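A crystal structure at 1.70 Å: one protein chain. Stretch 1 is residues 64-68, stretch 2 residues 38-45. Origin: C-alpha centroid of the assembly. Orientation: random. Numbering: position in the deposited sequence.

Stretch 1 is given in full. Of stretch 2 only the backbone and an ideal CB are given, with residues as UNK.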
# COMPACT_ATOMS: atom_id res chain seq x y z
N LEU B 64 -8.88 -14.88 -36.57
CA LEU B 64 -8.71 -15.66 -37.80
C LEU B 64 -9.97 -16.44 -38.22
O LEU B 64 -10.02 -16.98 -39.33
CB LEU B 64 -7.55 -16.64 -37.63
CG LEU B 64 -6.79 -17.03 -38.90
CD1 LEU B 64 -5.86 -15.89 -39.33
CD2 LEU B 64 -5.99 -18.28 -38.61
N GLY B 65 -10.97 -16.48 -37.34
CA GLY B 65 -12.09 -17.42 -37.47
C GLY B 65 -11.92 -18.66 -36.61
O GLY B 65 -10.82 -19.08 -36.28
N GLN B 66 -13.05 -19.26 -36.25
CA GLN B 66 -13.07 -20.44 -35.41
C GLN B 66 -12.56 -21.64 -36.17
O GLN B 66 -13.01 -21.89 -37.30
CB GLN B 66 -14.50 -20.75 -34.98
CG GLN B 66 -15.09 -19.76 -33.97
CD GLN B 66 -14.71 -20.07 -32.54
OE1 GLN B 66 -14.00 -21.06 -32.27
NE2 GLN B 66 -15.20 -19.25 -31.61
N LYS B 67 -11.67 -22.40 -35.54
CA LYS B 67 -11.26 -23.72 -36.07
C LYS B 67 -10.74 -23.62 -37.50
O LYS B 67 -11.18 -24.33 -38.44
CB LYS B 67 -12.41 -24.75 -35.93
CG LYS B 67 -11.97 -26.21 -35.99
CD LYS B 67 -13.16 -27.17 -35.87
CE LYS B 67 -13.96 -27.27 -37.16
NZ LYS B 67 -15.39 -27.62 -36.85
N ASN B 68 -9.80 -22.71 -37.68
CA ASN B 68 -9.11 -22.59 -38.95
C ASN B 68 -8.28 -23.85 -39.19
O ASN B 68 -7.46 -24.25 -38.37
CB ASN B 68 -8.21 -21.36 -38.94
CG ASN B 68 -7.37 -21.26 -40.20
OD1 ASN B 68 -6.30 -21.86 -40.28
ND2 ASN B 68 -7.81 -20.45 -41.15
N UNK B 38 -19.04 -27.63 -30.90
CA UNK B 38 -17.98 -27.36 -31.88
C UNK B 38 -18.18 -25.96 -32.41
O UNK B 38 -19.20 -25.32 -32.14
CB UNK B 38 -17.99 -28.38 -33.02
N UNK B 39 -17.18 -25.48 -33.14
CA UNK B 39 -17.28 -24.17 -33.77
C UNK B 39 -16.73 -24.24 -35.18
O UNK B 39 -16.00 -25.18 -35.54
CB UNK B 39 -16.54 -23.11 -32.95
N UNK B 40 -17.05 -23.22 -35.97
CA UNK B 40 -16.57 -23.15 -37.34
C UNK B 40 -16.81 -21.76 -37.89
O UNK B 40 -17.93 -21.29 -37.91
CB UNK B 40 -17.25 -24.20 -38.22
N UNK B 41 -15.74 -21.11 -38.35
CA UNK B 41 -15.82 -19.77 -38.92
C UNK B 41 -16.40 -18.78 -37.93
O UNK B 41 -15.81 -18.53 -36.89
CB UNK B 41 -16.66 -19.78 -40.20
N UNK B 42 -17.58 -18.24 -38.22
CA UNK B 42 -18.25 -17.33 -37.29
C UNK B 42 -19.39 -17.96 -36.49
O UNK B 42 -20.18 -17.27 -35.85
CB UNK B 42 -18.80 -16.13 -38.07
N UNK B 43 -19.42 -19.29 -36.50
CA UNK B 43 -20.52 -20.03 -35.90
C UNK B 43 -20.14 -20.92 -34.70
O UNK B 43 -19.09 -21.54 -34.69
CB UNK B 43 -21.17 -20.90 -36.98
N UNK B 44 -21.02 -20.93 -33.71
CA UNK B 44 -20.99 -21.90 -32.61
C UNK B 44 -22.07 -22.94 -32.89
O UNK B 44 -23.17 -22.61 -33.34
CB UNK B 44 -21.21 -21.23 -31.25
N UNK B 45 -21.76 -24.20 -32.61
CA UNK B 45 -22.69 -25.30 -32.90
C UNK B 45 -23.00 -25.96 -31.56
O UNK B 45 -22.10 -26.40 -30.86
CB UNK B 45 -22.11 -26.30 -33.90

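Stretch 2 is a tight hairpin, with strands 38-40 and 43-45 joined by a turn, and stretch 1 lies along the outer edge of its first strand and its turn.

At position 38 the CA-to-CB bond points sideways, and the ideal CB lies 4.7 Å from NZ of K67. A small or polar side chain would fit, as would an acidic one. The deposited residue is S38, whose backbone pairs with position 45 and whose OG bonds to a residue next to the stretches.

Position 39 faces stretch 1 directly. Its ideal CB is 3.3 Å from OE1 of Q66, close enough that the next atom out must either answer the carbonyl oxygen or turn aside. A short donor such as serine or threonine suits best, while cysteine or alanine would fit but leave that acceptor with less. T39 is found, with chi1 in the p well, and its OG1 donates to OE1 of Q66 at 2.8 Å. Its backbone works too: NZ of K67 reaches O of T39 at 2.8 Å.

At position 40 the bond points away, yet the ideal CB is 4.1 Å from NZ of K67. Many side chains would do, and an acidic one would bring favourable charge near the amine. E40 is deposited; its CB packs 4.2 Å from NZ of K67, but its nearer carboxylate oxygen, OE2 of E40, stays 4.9 Å from NZ of K67, and no salt bridge forms.

Position 41 is the backbone's own choice. Phi of 59° and psi of -115°, in the first corner of a type II' turn, favour glycine, although the ideal CB comes no nearer to stretch 1 than 5.1 Å, from O of Q66. G41 therefore serves the turn, while its main chain forms an antiparallel bridge with Q66: N of G41 donates to O of Q66 at 3.0 Å, and N of Q66 to O of G41 at 2.9 Å.

Positions 42 and 43 point away, and stretch 1 sets no demand on either; the turn's second corner commonly takes asparagine, serine or aspartate, and a strand welcomes aromatic or branched residues. D42 and Y43 follow these habits.

Position 44 points sideways, but a longer apolar chain could bend back towards the amide of Q66. L44 does so, placing CD2 4.0 Å from NE2 of Q66.

Position 45 has nothing of stretch 1 near its ideal CB, and any strand-former would serve. I45 fills it, without contact.

Stretch 2 (38-45) STEGDYLI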
# COMPACT_ATOMS: atom_id res chain seq x y z
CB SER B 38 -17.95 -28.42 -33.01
OG SER B 38 -19.17 -28.42 -33.74
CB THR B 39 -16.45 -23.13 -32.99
OG1 THR B 39 -15.07 -23.52 -33.05
CG2 THR B 39 -16.90 -23.06 -31.54
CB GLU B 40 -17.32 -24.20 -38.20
CG GLU B 40 -16.97 -24.14 -39.68
CD GLU B 40 -17.94 -24.94 -40.55
OE1 GLU B 40 -19.03 -24.41 -40.86
OE2 GLU B 40 -17.61 -26.08 -40.92
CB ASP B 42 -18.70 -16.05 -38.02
CG ASP B 42 -17.55 -15.17 -38.35
OD1 ASP B 42 -16.98 -14.55 -37.41
OD2 ASP B 42 -17.16 -15.13 -39.53
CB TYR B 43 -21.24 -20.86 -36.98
CG TYR B 43 -22.12 -20.00 -37.85
CD1 TYR B 43 -21.62 -19.35 -38.98
CD2 TYR B 43 -23.46 -19.83 -37.52
CE1 TYR B 43 -22.44 -18.55 -39.76
CE2 TYR B 43 -24.28 -19.03 -38.30
CZ TYR B 43 -23.77 -18.40 -39.41
OH TYR B 43 -24.62 -17.59 -40.17
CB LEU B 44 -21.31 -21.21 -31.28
CG LEU B 44 -20.61 -19.84 -31.08
CD1 LEU B 44 -21.01 -19.23 -29.73
CD2 LEU B 44 -19.09 -19.92 -31.23
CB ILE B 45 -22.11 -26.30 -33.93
CG1 ILE B 45 -21.89 -25.64 -35.29
CG2 ILE B 45 -23.06 -27.49 -34.12
CD1 ILE B 45 -20.51 -25.06 -35.51
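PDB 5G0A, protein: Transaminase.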